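Local coordinates for VipE (Legionella pneumophila subsp. pneumophila str. Philadelphia 1, PDB 4QN8), which is a Legionella effector of unknown biochemical function, probably acting inside the host cell after secretion, represented here by its all-helical N-terminal part, at residues 109-114 against 120-125; 17-22 against 79-84; 61-66 against 150-155; 10-15 against 67-72; 73-78 against 113-118. One frame throughout, in Å; residues are numbered along the deposited sequence. Where two conformers were deposited one is given.

Contact 1: residues 109-114 against 120-125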
# COMPACT_ATOMS: atom_id res chain seq x y z
N ALA A 109 -3.24 4.99 -0.27
CA ALA A 109 -3.24 5.82 -1.48
C ALA A 109 -4.35 5.42 -2.46
O ALA A 109 -4.94 6.27 -3.12
CB ALA A 109 -1.89 5.76 -2.18
N PHE A 110 -4.62 4.13 -2.56
CA PHE A 110 -5.64 3.66 -3.48
C PHE A 110 -7.01 4.08 -2.97
O PHE A 110 -7.88 4.52 -3.74
CB PHE A 110 -5.57 2.14 -3.59
CG PHE A 110 -6.53 1.55 -4.57
CD1 PHE A 110 -6.19 1.45 -5.92
CD2 PHE A 110 -7.76 1.08 -4.15
CE1 PHE A 110 -7.08 0.89 -6.83
CE2 PHE A 110 -8.65 0.51 -5.05
CZ PHE A 110 -8.31 0.42 -6.39
N GLU A 111 -7.21 3.95 -1.67
CA GLU A 111 -8.46 4.39 -1.09
C GLU A 111 -8.61 5.90 -1.22
O GLU A 111 -9.72 6.39 -1.46
CB GLU A 111 -8.63 3.95 0.38
CG GLU A 111 -10.10 4.08 0.83
CD GLU A 111 -10.29 3.79 2.31
OE1 GLU A 111 -9.37 3.23 2.94
OE2 GLU A 111 -11.39 4.10 2.84
N MSE A 112 -7.52 6.66 -1.09
CA MSE A 112 -7.63 8.10 -1.24
C MSE A 112 -7.89 8.49 -2.69
O MSE A 112 -8.52 9.54 -2.96
CB MSE A 112 -6.39 8.81 -0.71
CG MSE A 112 -6.22 8.61 0.78
SE MSE A 112 -4.51 9.28 1.37
CE MSE A 112 -4.90 11.19 1.32
N ALA A 113 -7.44 7.66 -3.62
CA ALA A 113 -7.61 7.98 -5.03
C ALA A 113 -9.07 7.85 -5.44
O ALA A 113 -9.57 8.62 -6.28
CB ALA A 113 -6.76 7.08 -5.89
N HIS A 114 -9.76 6.89 -4.85
CA HIS A 114 -11.08 6.53 -5.36
C HIS A 114 -12.19 6.83 -4.37
O HIS A 114 -13.32 7.11 -4.77
CB HIS A 114 -11.11 5.06 -5.78
CG HIS A 114 -10.13 4.74 -6.87
ND1 HIS A 114 -10.23 5.29 -8.13
CD2 HIS A 114 -9.02 3.96 -6.88
CE1 HIS A 114 -9.22 4.86 -8.87
NE2 HIS A 114 -8.48 4.05 -8.14
N GLU A 120 -10.23 9.61 4.49
CA GLU A 120 -9.80 10.67 5.40
C GLU A 120 -9.80 10.23 6.87
O GLU A 120 -9.01 10.73 7.67
CB GLU A 120 -10.69 11.90 5.22
CG GLU A 120 -10.20 13.12 5.96
CD GLU A 120 -8.84 13.61 5.48
OE1 GLU A 120 -8.37 13.18 4.40
OE2 GLU A 120 -8.26 14.43 6.20
N GLU A 121 -10.66 9.28 7.21
CA GLU A 121 -10.77 8.81 8.59
C GLU A 121 -9.49 8.13 9.11
O GLU A 121 -9.28 8.03 10.32
CB GLU A 121 -11.98 7.88 8.74
CG GLU A 121 -13.31 8.52 8.34
CD GLU A 121 -14.47 7.53 8.40
OE1 GLU A 121 -14.27 6.41 8.93
OE2 GLU A 121 -15.57 7.88 7.91
N HIS A 122 -8.65 7.66 8.20
CA HIS A 122 -7.42 6.95 8.60
C HIS A 122 -6.43 7.88 9.29
O HIS A 122 -5.58 7.43 10.06
CB HIS A 122 -6.73 6.30 7.40
CG HIS A 122 -7.50 5.17 6.80
ND1 HIS A 122 -7.93 4.08 7.53
CD2 HIS A 122 -7.88 4.94 5.52
CE1 HIS A 122 -8.56 3.24 6.73
NE2 HIS A 122 -8.54 3.73 5.51
N PHE A 123 -6.53 9.18 9.01
CA PHE A 123 -5.61 10.15 9.59
C PHE A 123 -5.94 10.46 11.04
O PHE A 123 -5.18 11.14 11.72
CB PHE A 123 -5.55 11.42 8.75
CG PHE A 123 -5.06 11.17 7.35
CD1 PHE A 123 -3.71 11.12 7.07
CD2 PHE A 123 -5.96 10.92 6.33
CE1 PHE A 123 -3.25 10.86 5.79
CE2 PHE A 123 -5.51 10.65 5.04
CZ PHE A 123 -4.16 10.62 4.77
N ASN A 124 -7.08 9.94 11.50
CA ASN A 124 -7.48 10.04 12.90
C ASN A 124 -7.06 8.83 13.73
O ASN A 124 -7.25 8.81 14.95
CB ASN A 124 -9.00 10.21 13.00
CG ASN A 124 -9.45 11.57 12.52
OD1 ASN A 124 -8.72 12.56 12.62
ND2 ASN A 124 -10.68 11.64 12.00
N SER A 125 -6.49 7.82 13.08
CA SER A 125 -6.20 6.55 13.72
C SER A 125 -5.05 6.72 14.71
O SER A 125 -4.21 7.63 14.55
CB SER A 125 -5.82 5.50 12.67
OG SER A 125 -4.61 5.88 12.01
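A buried histidine-carboxylate hydrogen bond joins His122 to Glu111. NE2 of His122 donates to OE1 of Glu111 over 2.7 Å, with an N-H...O angle of 153°. The oxygen lies in the plane of the imidazole, but the donor meets the carboxylate on its syn side, 31° out of the carboxylate plane. The two flat groups stand almost perpendicular. Glu111 reaches the ring because CG is anti to the backbone N (chi1 -164°) and the chain stays extended. Its other oxygen, OE2, bonds to ND1 of His79, whose ring stacks on His122. The glutamate thus holds both histidines, one on each oxygen.

Met112 is selenomethionine, deposited in two conformers. In the one described here, its CE lies 3.6 Å from CZ of Phe123, and SE is also at the ring edge, 5.0 Å from the ring centroid. The other may meet the ring differently. Together the His-carboxylate pair and the Met-aromatic contact hold the 3-10 turn 121-124 against helix 103-114 in an all-helical fold.

Contact 2: residues 17-22 against 79-84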
# COMPACT_ATOMS: atom_id res chain seq x y z
N ALA A 17 -7.79 -14.32 -2.43
CA ALA A 17 -9.10 -14.76 -1.97
C ALA A 17 -9.39 -14.27 -0.56
O ALA A 17 -10.53 -13.90 -0.25
CB ALA A 17 -9.22 -16.26 -2.05
N SER A 18 -8.37 -14.27 0.30
CA SER A 18 -8.59 -13.93 1.71
C SER A 18 -8.53 -12.43 1.95
O SER A 18 -8.95 -11.96 3.01
CB SER A 18 -7.62 -14.68 2.64
OG SER A 18 -6.29 -14.27 2.43
N LEU A 19 -8.01 -11.69 0.97
CA LEU A 19 -8.10 -10.23 1.00
C LEU A 19 -9.48 -9.78 0.53
O LEU A 19 -10.12 -8.95 1.17
CB LEU A 19 -7.03 -9.62 0.10
CG LEU A 19 -5.60 -9.66 0.62
CD1 LEU A 19 -4.62 -9.12 -0.44
CD2 LEU A 19 -5.50 -8.82 1.90
N LYS A 20 -9.93 -10.33 -0.59
CA LYS A 20 -11.20 -9.93 -1.19
C LYS A 20 -12.41 -10.03 -0.25
O LYS A 20 -13.31 -9.19 -0.31
CB LYS A 20 -11.46 -10.75 -2.46
CG LYS A 20 -12.79 -10.45 -3.13
CD LYS A 20 -13.08 -11.45 -4.24
CE LYS A 20 -14.52 -11.32 -4.72
NZ LYS A 20 -14.82 -12.22 -5.86
N ASN A 21 -12.45 -11.05 0.61
CA ASN A 21 -13.56 -11.20 1.55
C ASN A 21 -13.17 -10.70 2.95
O ASN A 21 -13.97 -10.76 3.88
CB ASN A 21 -14.06 -12.65 1.60
CG ASN A 21 -12.96 -13.65 1.93
OD1 ASN A 21 -12.00 -13.33 2.64
ND2 ASN A 21 -13.11 -14.88 1.43
N GLY A 22 -11.93 -10.22 3.08
CA GLY A 22 -11.46 -9.64 4.32
C GLY A 22 -11.31 -10.62 5.46
O GLY A 22 -11.17 -10.22 6.63
N HIS A 79 -11.75 -0.27 3.11
CA HIS A 79 -11.48 0.63 4.23
C HIS A 79 -11.01 -0.17 5.45
O HIS A 79 -10.06 0.21 6.14
CB HIS A 79 -12.71 1.45 4.61
CG HIS A 79 -12.44 2.45 5.67
ND1 HIS A 79 -11.81 3.65 5.41
CD2 HIS A 79 -12.67 2.43 7.01
CE1 HIS A 79 -11.68 4.33 6.54
NE2 HIS A 79 -12.19 3.61 7.52
N GLN A 80 -11.68 -1.29 5.68
CA GLN A 80 -11.41 -2.16 6.82
C GLN A 80 -10.00 -2.75 6.68
O GLN A 80 -9.22 -2.76 7.63
CB GLN A 80 -12.47 -3.26 6.83
CG GLN A 80 -12.58 -4.15 8.05
CD GLN A 80 -13.76 -5.12 7.90
OE1 GLN A 80 -13.81 -5.90 6.94
NE2 GLN A 80 -14.72 -5.06 8.84
N LEU A 81 -9.67 -3.23 5.48
CA LEU A 81 -8.34 -3.78 5.25
C LEU A 81 -7.27 -2.72 5.49
O LEU A 81 -6.27 -2.97 6.16
CB LEU A 81 -8.18 -4.35 3.83
CG LEU A 81 -8.82 -5.70 3.53
CD1 LEU A 81 -8.72 -5.99 2.03
CD2 LEU A 81 -8.16 -6.81 4.34
N THR A 82 -7.48 -1.52 4.97
CA THR A 82 -6.48 -0.46 5.14
C THR A 82 -6.28 -0.11 6.62
O THR A 82 -5.14 0.11 7.08
CB THR A 82 -6.90 0.77 4.34
OG1 THR A 82 -6.96 0.41 2.96
CG2 THR A 82 -5.90 1.92 4.52
N SER A 83 -7.36 -0.07 7.37
CA SER A 83 -7.26 0.24 8.80
C SER A 83 -6.49 -0.83 9.56
O SER A 83 -5.67 -0.52 10.44
CB SER A 83 -8.65 0.40 9.43
OG SER A 83 -9.30 1.55 8.94
N ARG A 84 -6.76 -2.09 9.22
CA ARG A 84 -6.04 -3.19 9.84
C ARG A 84 -4.56 -3.12 9.49
O ARG A 84 -3.71 -3.35 10.35
CB ARG A 84 -6.61 -4.53 9.39
CG ARG A 84 -7.97 -4.82 9.94
CD ARG A 84 -8.45 -6.14 9.40
NE ARG A 84 -7.74 -7.27 10.01
CZ ARG A 84 -7.69 -8.48 9.46
NH1 ARG A 84 -8.28 -8.70 8.28
NH2 ARG A 84 -7.05 -9.47 10.06
O HOH W 1 -10.93 -7.44 7.26
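Leu81 makes the apolar part of the contact, and it meets the last turn of helix 6-20. Its CD1 lies 3.4 Å from the backbone O of Leu19. Its other methyl, CD2, faces CD2 of Leu19 at 4.1 Å, and the two leucine side chains cross at about a right angle. CD2 of Leu81 also approaches CA of Gly22, at 4.3 Å.

The polar side is bridged by one water. It donates to O of Gly22 at 2.9 Å and to OE1 of Gln80 at 3.3 Å. It accepts from NH1 of Arg84 at 3.1 Å. NH1 of Arg84 is itself 3.7 Å from O of Gly22, so the water carries the polar link between them.

The next shell fixes these groups. Arg84 bends at chi3 (73°), which turns the guanidinium back toward the turn between helix 6-20 and helix 26-32. There NH2 bonds to O of Ile24 and to OD1 of Asn26 at the start of the second helix. Leu81 also packs on Phe107, and Leu19 on Leu32. Gly22 has positive phi (68°), and its N bonds to O of Leu19 at 2.9 Å. A glycine with positive phi just after a helix is a common way of ending one. Here the helix end and the following turn pack against the side of helix 75-88 in an all-helical fold.

Contact 3: residues 61-66 against 150-155; sequences AIKDFV and IAFFQS
Lys63 lays its side chain over one face of the Phe152 ring. This is the CH-pi part of the contact. CD stands 3.6 Å from the ring centroid and only 14° off the ring normal, so it sits over the middle of the ring. CB, at the start of the chain, is near the CE2 side of the ring, 3.7 Å from that atom. The chain is extended beyond CG and therefore passes right across the ring.

The cation-pi part follows from the same path. NZ of Lys63 lies 4.4 Å from the centroid of Phe152, 32° off the normal. The ammonium group is thus off-centre, nearer the CG side of the ring. The face of Phe152 may stabilise its charge modestly.

Apolar packing and a backbone approach make up the rest. CG1 of Val66 lies 3.7 Å from CZ of Phe153. CE1 of Phe153 is 3.8 Å from O of Lys63, which lies at the edge of the ring. CE1 also meets the edge of the neighbouring Phe152 ring.

The short helical segments cross at -45°, with axes 11.4 Å apart. Helix 103-114 packs on both partners: Phe110 meets Phe153 edge-to-face, and Val66 touches Ala106, Phe107 and Phe110. On the Phe65 side of helix 58-69 lies helix 6-20.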
# COMPACT_ATOMS: atom_id res chain seq x y z
N ALA A 61 6.21 -2.53 -7.89
CA ALA A 61 5.65 -3.87 -7.67
C ALA A 61 4.44 -3.83 -6.74
O ALA A 61 3.44 -4.52 -6.97
CB ALA A 61 6.71 -4.79 -7.11
N ILE A 62 4.55 -3.04 -5.68
CA ILE A 62 3.43 -2.89 -4.75
C ILE A 62 2.23 -2.23 -5.44
O ILE A 62 1.08 -2.66 -5.27
CB ILE A 62 3.84 -2.08 -3.49
CG1 ILE A 62 5.06 -2.72 -2.81
CG2 ILE A 62 2.66 -1.95 -2.53
CD1 ILE A 62 5.53 -2.01 -1.54
N LYS A 63 2.50 -1.19 -6.23
CA LYS A 63 1.45 -0.51 -6.98
C LYS A 63 0.73 -1.50 -7.88
O LYS A 63 -0.50 -1.50 -7.96
CB LYS A 63 2.06 0.60 -7.86
CG LYS A 63 2.38 1.92 -7.15
CD LYS A 63 2.99 2.86 -8.20
CE LYS A 63 3.39 4.20 -7.66
NZ LYS A 63 4.11 4.93 -8.75
N ASP A 64 1.51 -2.34 -8.55
CA ASP A 64 0.93 -3.29 -9.51
C ASP A 64 -0.02 -4.24 -8.78
O ASP A 64 -1.11 -4.55 -9.27
CB ASP A 64 2.04 -4.03 -10.25
CG ASP A 64 1.53 -4.85 -11.43
OD1 ASP A 64 1.06 -4.24 -12.42
OD2 ASP A 64 1.60 -6.09 -11.37
N PHE A 65 0.40 -4.69 -7.59
CA PHE A 65 -0.42 -5.60 -6.78
C PHE A 65 -1.73 -4.95 -6.36
O PHE A 65 -2.80 -5.53 -6.51
CB PHE A 65 0.36 -6.04 -5.54
CG PHE A 65 -0.40 -6.97 -4.63
CD1 PHE A 65 -0.39 -8.34 -4.85
CD2 PHE A 65 -1.08 -6.47 -3.53
CE1 PHE A 65 -1.07 -9.20 -3.98
CE2 PHE A 65 -1.78 -7.31 -2.68
CZ PHE A 65 -1.77 -8.69 -2.91
N VAL A 66 -1.65 -3.73 -5.84
CA VAL A 66 -2.85 -3.03 -5.41
C VAL A 66 -3.73 -2.71 -6.62
O VAL A 66 -4.96 -2.85 -6.56
CB VAL A 66 -2.49 -1.76 -4.63
CG1 VAL A 66 -3.75 -0.95 -4.30
CG2 VAL A 66 -1.75 -2.15 -3.35
N ILE A 150 -1.11 8.40 -4.98
CA ILE A 150 -2.51 8.70 -5.27
C ILE A 150 -2.64 9.09 -6.74
O ILE A 150 -3.55 8.63 -7.44
CB ILE A 150 -3.05 9.86 -4.39
CG1 ILE A 150 -3.07 9.44 -2.91
CG2 ILE A 150 -4.43 10.30 -4.83
CD1 ILE A 150 -3.21 10.62 -1.94
N ALA A 151 -1.72 9.91 -7.23
CA ALA A 151 -1.78 10.39 -8.61
C ALA A 151 -1.63 9.23 -9.60
O ALA A 151 -2.23 9.24 -10.69
CB ALA A 151 -0.71 11.44 -8.86
N PHE A 152 -0.85 8.24 -9.22
CA PHE A 152 -0.66 7.06 -10.05
C PHE A 152 -1.96 6.29 -10.21
O PHE A 152 -2.34 5.89 -11.31
CB PHE A 152 0.41 6.14 -9.47
CG PHE A 152 0.47 4.79 -10.14
CD1 PHE A 152 1.15 4.62 -11.32
CD2 PHE A 152 -0.19 3.69 -9.58
CE1 PHE A 152 1.19 3.38 -11.96
CE2 PHE A 152 -0.16 2.46 -10.21
CZ PHE A 152 0.54 2.30 -11.40
N PHE A 153 -2.65 6.06 -9.10
CA PHE A 153 -3.90 5.31 -9.15
C PHE A 153 -4.99 6.08 -9.89
O PHE A 153 -5.88 5.48 -10.50
CB PHE A 153 -4.33 4.92 -7.74
CG PHE A 153 -3.49 3.83 -7.13
CD1 PHE A 153 -3.21 2.68 -7.85
CD2 PHE A 153 -2.98 3.97 -5.85
CE1 PHE A 153 -2.44 1.67 -7.30
CE2 PHE A 153 -2.19 2.96 -5.30
CZ PHE A 153 -1.92 1.81 -6.02
N GLN A 154 -4.92 7.40 -9.86
CA GLN A 154 -5.96 8.18 -10.54
C GLN A 154 -5.78 8.20 -12.05
O GLN A 154 -6.75 8.31 -12.79
CB GLN A 154 -6.07 9.59 -9.95
CG GLN A 154 -6.60 9.58 -8.53
CD GLN A 154 -6.89 10.96 -8.02
OE1 GLN A 154 -6.19 11.92 -8.35
NE2 GLN A 154 -7.94 11.08 -7.22
N SER A 155 -4.54 8.05 -12.49
CA SER A 155 -4.25 8.01 -13.92
C SER A 155 -3.35 6.82 -14.28
O SER A 155 -2.15 6.96 -14.48
CB SER A 155 -3.63 9.33 -14.36
OG SER A 155 -4.46 10.42 -13.98
OXT SER A 155 -3.82 5.68 -14.38

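Contact 4: residues 10-15 against 67-72; sequences RLINTY and LTIGPT
Ile12 presses its CD1 methyl against the C-terminal part of helix 58-69. The contact is apolar helix packing within an all-helical fold. The tight part is one methyl against one branch point: CD1 of Ile12 lies 3.6 Å from CB of Ile69. The same CD1 is 4.2 Å from CD1 of Ile69. Ile12 delivers this methyl by placing CG1 anti to the carbonyl carbon (chi1 -63°). Phe65, one turn earlier on helix 58-69, also packs against the same methyl, so it is held among apolar groups.

The looser part lies toward Thr68, which is partly exposed. Its CG2 touches CD1 of Ile12 at 4.0 Å. Its hydroxyl takes no part in this touch and bonds instead to O of Asp64, one turn back in the same helix. Residues 70-72 form a 3-10 turn, where Thr72 is exposed. O of Ile69 accepts both from N of Thr72 and from OG1 of Thr72, the latter at 2.7 Å and on a lone pair in the carbonyl plane.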
# COMPACT_ATOMS: atom_id res chain seq x y z
N ARG A 10 1.56 -14.10 -8.59
CA ARG A 10 1.83 -15.18 -7.63
C ARG A 10 1.29 -14.77 -6.27
O ARG A 10 0.69 -15.58 -5.57
CB ARG A 10 3.32 -15.51 -7.56
CG ARG A 10 3.91 -15.94 -8.91
CD ARG A 10 3.41 -17.30 -9.35
NE ARG A 10 3.79 -17.60 -10.73
CZ ARG A 10 4.98 -18.08 -11.09
NH1 ARG A 10 5.92 -18.33 -10.18
NH2 ARG A 10 5.23 -18.32 -12.37
N LEU A 11 1.50 -13.51 -5.89
CA LEU A 11 1.04 -13.05 -4.58
C LEU A 11 -0.49 -12.94 -4.53
O LEU A 11 -1.10 -13.23 -3.49
CB LEU A 11 1.74 -11.74 -4.18
CG LEU A 11 3.25 -11.95 -4.01
CD1 LEU A 11 4.02 -10.64 -3.96
CD2 LEU A 11 3.56 -12.75 -2.75
N ILE A 12 -1.11 -12.56 -5.65
CA ILE A 12 -2.57 -12.57 -5.73
C ILE A 12 -3.08 -14.01 -5.64
O ILE A 12 -4.08 -14.29 -4.97
CB ILE A 12 -3.09 -11.91 -7.02
CG1 ILE A 12 -2.70 -10.44 -7.07
CG2 ILE A 12 -4.61 -12.04 -7.12
CD1 ILE A 12 -3.68 -9.50 -6.43
N ASN A 13 -2.39 -14.92 -6.33
CA ASN A 13 -2.75 -16.33 -6.28
C ASN A 13 -2.77 -16.83 -4.84
O ASN A 13 -3.64 -17.60 -4.44
CB ASN A 13 -1.78 -17.16 -7.11
CG ASN A 13 -2.03 -18.64 -6.98
OD1 ASN A 13 -3.07 -19.14 -7.42
ND2 ASN A 13 -1.07 -19.36 -6.38
N THR A 14 -1.79 -16.39 -4.06
CA THR A 14 -1.68 -16.84 -2.68
C THR A 14 -2.67 -16.09 -1.77
O THR A 14 -3.43 -16.71 -1.03
CB THR A 14 -0.24 -16.68 -2.17
OG1 THR A 14 0.61 -17.59 -2.89
CG2 THR A 14 -0.14 -16.96 -0.67
N TYR A 15 -2.70 -14.77 -1.89
CA TYR A 15 -3.39 -13.94 -0.91
C TYR A 15 -4.74 -13.35 -1.36
O TYR A 15 -5.49 -12.83 -0.53
CB TYR A 15 -2.47 -12.80 -0.48
CG TYR A 15 -1.25 -13.24 0.29
CD1 TYR A 15 -1.35 -13.63 1.61
CD2 TYR A 15 0.02 -13.22 -0.29
CE1 TYR A 15 -0.24 -14.00 2.34
CE2 TYR A 15 1.14 -13.60 0.43
CZ TYR A 15 1.01 -13.99 1.74
OH TYR A 15 2.11 -14.37 2.48
N LEU A 67 -3.11 -2.34 -7.74
CA LEU A 67 -3.86 -2.03 -8.97
C LEU A 67 -4.68 -3.22 -9.43
O LEU A 67 -5.71 -3.08 -10.12
CB LEU A 67 -2.88 -1.63 -10.08
CG LEU A 67 -3.43 -1.01 -11.36
CD1 LEU A 67 -4.11 0.31 -11.04
CD2 LEU A 67 -2.29 -0.78 -12.33
N THR A 68 -4.24 -4.41 -9.03
CA THR A 68 -4.85 -5.67 -9.45
C THR A 68 -5.92 -6.16 -8.47
O THR A 68 -7.01 -6.58 -8.89
CB THR A 68 -3.74 -6.76 -9.64
OG1 THR A 68 -2.76 -6.29 -10.57
CG2 THR A 68 -4.34 -8.06 -10.15
N ILE A 69 -5.61 -6.11 -7.18
CA ILE A 69 -6.56 -6.57 -6.16
C ILE A 69 -7.60 -5.50 -5.78
O ILE A 69 -8.77 -5.82 -5.51
CB ILE A 69 -5.83 -7.11 -4.90
CG1 ILE A 69 -6.80 -7.81 -3.95
CG2 ILE A 69 -5.12 -6.00 -4.15
CD1 ILE A 69 -7.34 -9.12 -4.48
N GLY A 70 -7.17 -4.25 -5.78
CA GLY A 70 -8.01 -3.13 -5.40
C GLY A 70 -9.37 -3.08 -6.06
O GLY A 70 -10.38 -2.88 -5.39
N PRO A 71 -9.41 -3.24 -7.40
CA PRO A 71 -10.69 -3.16 -8.11
C PRO A 71 -11.64 -4.31 -7.76
O PRO A 71 -12.80 -4.24 -8.14
CB PRO A 71 -10.28 -3.25 -9.58
CG PRO A 71 -8.89 -2.74 -9.61
CD PRO A 71 -8.27 -3.24 -8.34
N THR A 72 -11.17 -5.34 -7.06
CA THR A 72 -12.04 -6.42 -6.63
C THR A 72 -12.69 -6.16 -5.27
O THR A 72 -13.56 -6.93 -4.83
CB THR A 72 -11.33 -7.78 -6.62
OG1 THR A 72 -10.53 -7.91 -5.45
CG2 THR A 72 -10.46 -7.92 -7.86

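Contact 5: residues 73-78 against 113-118; sequences LDSEIL and AHYPTK
Helix 75-88 starts beside the junction of helices 103-114 and 116-119, with Ser75 CA 7.5 Å from Tyr115 CA. This is a helix N-terminus packed on a helix-to-helix turn, within an all-helical fold. Asp74 is the N-cap: its OD1 accepts from N of Ile77 through the anti lone pair.

Tyr115 carries the apolar part. CB of Ser75 sits over the centre of its ring, 3.7 Å from the centroid, in a CH-pi contact. CB of His114 lies over the opposite face, nearer the rim, so the ring is sandwiched. CD2 of Leu78 reaches CD2 of Tyr115 at 3.8 Å.

The charged part is at the surface. Glu76 folds back at chi2 (-75°), which brings its carboxylate to Lys118. The salt bridge from OE2 of Glu76 to NZ of Lys118 is long, at 3.6 Å. The carboxylate lies nearer the adjoining methylene, with OE1 of Glu76 3.3 Å from CE of Lys118. A water donates to OE1 of Glu76 and accepts from NZ of Lys118. A second, at OE2, is too close to be sure of. Near OH of Tyr115 another water, its place less sure because that distance is short, donates to O of Leu73 at 3.1 Å.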
# COMPACT_ATOMS: atom_id res chain seq x y z
N LEU A 73 -12.29 -5.07 -4.61
CA LEU A 73 -12.72 -4.80 -3.24
C LEU A 73 -13.92 -3.85 -3.14
O LEU A 73 -13.92 -2.77 -3.73
CB LEU A 73 -11.57 -4.20 -2.41
CG LEU A 73 -10.29 -5.03 -2.37
CD1 LEU A 73 -9.26 -4.29 -1.50
CD2 LEU A 73 -10.59 -6.40 -1.81
N ASP A 74 -14.92 -4.28 -2.38
CA ASP A 74 -16.00 -3.43 -1.92
C ASP A 74 -15.37 -2.26 -1.13
O ASP A 74 -14.33 -2.45 -0.48
CB ASP A 74 -16.95 -4.30 -1.08
CG ASP A 74 -17.81 -3.52 -0.12
OD1 ASP A 74 -17.32 -3.18 0.98
OD2 ASP A 74 -19.00 -3.28 -0.44
N SER A 75 -15.94 -1.06 -1.21
CA SER A 75 -15.26 0.11 -0.60
C SER A 75 -15.07 -0.02 0.91
O SER A 75 -14.03 0.37 1.45
CB SER A 75 -15.95 1.43 -0.95
OG SER A 75 -17.30 1.48 -0.49
N GLU A 76 -16.09 -0.54 1.59
CA GLU A 76 -15.97 -0.76 3.03
C GLU A 76 -15.01 -1.90 3.38
O GLU A 76 -14.32 -1.81 4.39
CB GLU A 76 -17.34 -0.95 3.69
CG GLU A 76 -18.17 0.33 3.80
CD GLU A 76 -17.71 1.29 4.89
OE1 GLU A 76 -16.60 1.11 5.45
OE2 GLU A 76 -18.46 2.25 5.20
N ILE A 77 -14.95 -2.94 2.56
CA ILE A 77 -13.91 -3.98 2.75
C ILE A 77 -12.51 -3.39 2.59
O ILE A 77 -11.61 -3.66 3.39
CB ILE A 77 -14.08 -5.19 1.79
CG1 ILE A 77 -15.37 -5.96 2.12
CG2 ILE A 77 -12.89 -6.13 1.91
CD1 ILE A 77 -15.23 -6.92 3.29
N LEU A 78 -12.32 -2.57 1.56
CA LEU A 78 -11.07 -1.85 1.37
C LEU A 78 -10.75 -0.96 2.57
O LEU A 78 -9.60 -0.91 3.01
CB LEU A 78 -11.15 -1.03 0.08
CG LEU A 78 -10.10 0.04 -0.13
CD1 LEU A 78 -8.72 -0.57 -0.38
CD2 LEU A 78 -10.55 0.89 -1.33
N ALA A 113 -7.44 7.66 -3.62
CA ALA A 113 -7.61 7.98 -5.03
C ALA A 113 -9.07 7.85 -5.44
O ALA A 113 -9.57 8.62 -6.28
CB ALA A 113 -6.76 7.08 -5.89
N HIS A 114 -9.76 6.89 -4.85
CA HIS A 114 -11.08 6.53 -5.36
C HIS A 114 -12.19 6.83 -4.37
O HIS A 114 -13.32 7.11 -4.77
CB HIS A 114 -11.11 5.06 -5.78
CG HIS A 114 -10.13 4.74 -6.87
ND1 HIS A 114 -10.23 5.29 -8.13
CD2 HIS A 114 -9.02 3.96 -6.88
CE1 HIS A 114 -9.22 4.86 -8.87
NE2 HIS A 114 -8.48 4.05 -8.14
N TYR A 115 -11.86 6.78 -3.09
CA TYR A 115 -12.86 7.05 -2.06
C TYR A 115 -12.29 8.02 -1.02
O TYR A 115 -12.16 7.66 0.14
CB TYR A 115 -13.27 5.75 -1.38
CG TYR A 115 -13.71 4.67 -2.34
CD1 TYR A 115 -14.96 4.72 -2.95
CD2 TYR A 115 -12.86 3.62 -2.66
CE1 TYR A 115 -15.35 3.75 -3.83
CE2 TYR A 115 -13.26 2.62 -3.55
CZ TYR A 115 -14.49 2.70 -4.13
OH TYR A 115 -14.91 1.73 -5.02
N PRO A 116 -11.96 9.24 -1.45
CA PRO A 116 -11.22 10.14 -0.55
C PRO A 116 -11.96 10.54 0.73
O PRO A 116 -11.29 10.71 1.76
CB PRO A 116 -10.97 11.39 -1.41
CG PRO A 116 -11.97 11.32 -2.50
CD PRO A 116 -12.18 9.86 -2.77
N THR A 117 -13.27 10.70 0.68
CA THR A 117 -14.03 11.08 1.88
C THR A 117 -13.93 10.02 2.98
O THR A 117 -13.77 10.34 4.17
CB THR A 117 -15.52 11.33 1.57
OG1 THR A 117 -15.64 12.40 0.63
CG2 THR A 117 -16.28 11.68 2.84
N LYS A 118 -14.04 8.76 2.58
CA LYS A 118 -13.92 7.65 3.52
C LYS A 118 -12.48 7.46 4.00
O LYS A 118 -12.24 7.15 5.17
CB LYS A 118 -14.41 6.36 2.85
CG LYS A 118 -14.47 5.18 3.80
CD LYS A 118 -15.32 5.49 5.02
CE LYS A 118 -15.64 4.24 5.80
NZ LYS A 118 -16.37 4.54 7.07
O HOH W 2 -13.43 -0.28 -5.43
O HOH W 3 -18.76 4.58 5.84
O HOH W 4 -16.29 1.98 7.86

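The five contacts tie together one compact all-helical chain. Contacts 1 and 5 are closest, with centres about 8 Å apart. They share Ala113 and His114 on helix 103-114. Contacts 2 and 5 use helix 75-88, contacts 2 and 4 use helix 6-20, and contacts 3 and 4 use helix 58-69. Contacts 1 and 4 are farthest apart, about 20 Å between centres, yet Phe110 still packs on Gly70 and Pro71. Along the chain, contacts 2 and 4 cross, while contact 3 reaches to the C-terminal helix and encloses contacts 1 and 5. Near and distant parts of the sequence are thus interlocked in a single unit.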